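Local coordinates for protein glucose dehydrogenase (Serratia sp. FS14, PDB 7CDY) that belongs to the glucose/sorbosone dehydrogenase family, built as a beta-propeller of antiparallel sheets that carries a bound calcium ion, at residues P32-R36 with P47-V51. Sequence-based numbering, arbitrary orientation.
Sequences PGRLR and PIAGV
L35 meets I48 and V51 through successive atoms of its side chain. Its CB lies 3.7 Å from V51 CG2, and with CG anti to the backbone N (chi1 -177°) the chain carries on to the isoleucine, where L35 CG sits 4.0 Å from I48 CD1. Of the two methyls at its end, CD2 also touches I48 CD1, at 4.1 Å. T29 of the adjacent strand 26-30 and V65 of strand 62-67, in the next sheet, pack against the same leucine. Strand 34-39 belongs to one antiparallel blade sheet of the propeller, and residues 47-51 lie in the loop that leads from its edge strand 43-44 to the next sheet. This loop is tied back by a nearly straight hydrogen bond from I48 N to L35 O (2.8 Å, 174° at the hydrogen), while P47 CA adds a C-H...O contact to the same carbonyl. One water takes the N-H of L35 and donates to I48 O, bridging the two backbones. Just before I48, the P47 ring lies alongside R34, CG 3.8 Å from R34 CD, and in the R36 conformer given sets its CD over one guanidinium face, toward the rim. R34, and R36 in that conformer, form salt bridges with E30, opposite which G33 and R34 together form a classic beta bulge.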
loop_
_atom_site.group_PDB
_atom_site.type_symbol
_atom_site.label_atom_id
_atom_site.label_comp_id
_atom_site.label_asym_id
_atom_site.label_seq_id
_atom_site.Cartn_x
_atom_site.Cartn_y
_atom_site.Cartn_z
ATOM N N PRO A 32 -8.375 -4.989 12.344
ATOM C CA PRO A 32 -8.589 -4.776 13.784
ATOM C C PRO A 32 -7.364 -5.014 14.657
ATOM O O PRO A 32 -7.357 -4.556 15.809
ATOM C CB PRO A 32 -9.724 -5.752 14.120
ATOM C CG PRO A 32 -10.473 -5.871 12.863
ATOM C CD PRO A 32 -9.450 -5.810 11.761
ATOM N N GLY A 33 -6.346 -5.732 14.170
ATOM C CA GLY A 33 -5.079 -5.798 14.881
ATOM C C GLY A 33 -4.458 -7.170 15.038
ATOM O O GLY A 33 -3.699 -7.382 15.988
ATOM N N ARG A 34 -4.730 -8.104 14.132
ATOM C CA ARG A 34 -4.199 -9.458 14.240
ATOM C C ARG A 34 -3.388 -9.833 13.008
ATOM O O ARG A 34 -3.711 -9.434 11.885
ATOM C CB ARG A 34 -5.322 -10.483 14.412
ATOM C CG ARG A 34 -6.147 -10.267 15.663
ATOM C CD ARG A 34 -7.314 -11.240 15.725
ATOM N NE ARG A 34 -8.326 -11.010 14.694
ATOM C CZ ARG A 34 -9.346 -10.167 14.815
ATOM N NH1 ARG A 34 -9.485 -9.444 15.913
ATOM N NH2 ARG A 34 -10.224 -10.037 13.827
ATOM N N LEU A 35 -2.333 -10.619 13.238
ATOM C CA LEU A 35 -1.507 -11.193 12.185
ATOM C C LEU A 35 -1.703 -12.704 12.197
ATOM O O LEU A 35 -1.650 -13.329 13.260
ATOM C CB LEU A 35 -0.031 -10.864 12.423
ATOM C CG LEU A 35 0.959 -11.353 11.358
ATOM C CD1 LEU A 35 0.779 -10.569 10.074
ATOM C CD2 LEU A 35 2.388 -11.180 11.840
ATOM N N ARG A 36 -1.953 -13.277 11.025
ATOM C CA ARG A 36 -2.212 -14.700 10.872
ATOM C C ARG A 36 -1.254 -15.281 9.843
ATOM O O ARG A 36 -0.708 -14.568 8.997
ATOM C CB ARG A 36 -3.656 -14.970 10.396
ATOM C CG ARG A 36 -4.725 -14.036 10.967
ATOM C CD ARG A 36 -4.934 -14.279 12.458
ATOM N NE ARG A 36 -5.608 -15.550 12.712
ATOM C CZ ARG A 36 -6.920 -15.680 12.888
ATOM N NH1 ARG A 36 -7.708 -14.614 12.840
ATOM N NH2 ARG A 36 -7.442 -16.878 13.112
ATOM N N PRO A 47 -4.109 -16.039 16.083
ATOM C CA PRO A 47 -3.337 -14.789 16.009
ATOM C C PRO A 47 -1.915 -14.981 16.522
ATOM O O PRO A 47 -1.687 -15.607 17.559
ATOM C CB PRO A 47 -4.134 -13.833 16.902
ATOM C CG PRO A 47 -5.538 -14.389 16.892
ATOM C CD PRO A 47 -5.349 -15.878 16.865
ATOM N N ILE A 48 -0.954 -14.447 15.771
ATOM C CA ILE A 48 0.446 -14.512 16.160
ATOM C C ILE A 48 0.706 -13.543 17.305
ATOM O O ILE A 48 0.194 -12.417 17.325
ATOM C CB ILE A 48 1.313 -14.227 14.920
ATOM C CG1 ILE A 48 1.160 -15.389 13.929
ATOM C CG2 ILE A 48 2.777 -13.972 15.294
ATOM C CD1 ILE A 48 1.726 -15.124 12.544
ATOM N N ALA A 49 1.490 -13.984 18.289
ATOM C CA ALA A 49 1.796 -13.168 19.458
ATOM C C ALA A 49 2.837 -12.094 19.130
ATOM O O ALA A 49 3.577 -12.188 18.149
ATOM C CB ALA A 49 2.295 -14.055 20.606
ATOM N N GLY A 50 2.870 -11.048 19.957
ATOM C CA GLY A 50 3.904 -10.029 19.853
ATOM C C GLY A 50 3.628 -8.909 18.874
ATOM O O GLY A 50 4.519 -8.088 18.626
ATOM N N VAL A 51 2.437 -8.864 18.297
ATOM C CA VAL A 51 2.052 -7.844 17.325
ATOM C C VAL A 51 1.745 -6.554 18.081
ATOM O O VAL A 51 1.139 -6.608 19.161
ATOM C CB VAL A 51 0.846 -8.346 16.512
ATOM C CG1 VAL A 51 0.258 -7.272 15.613
ATOM C CG2 VAL A 51 1.238 -9.578 15.702
HETATM O O HOH W 1 -1.992 -11.228 16.014
#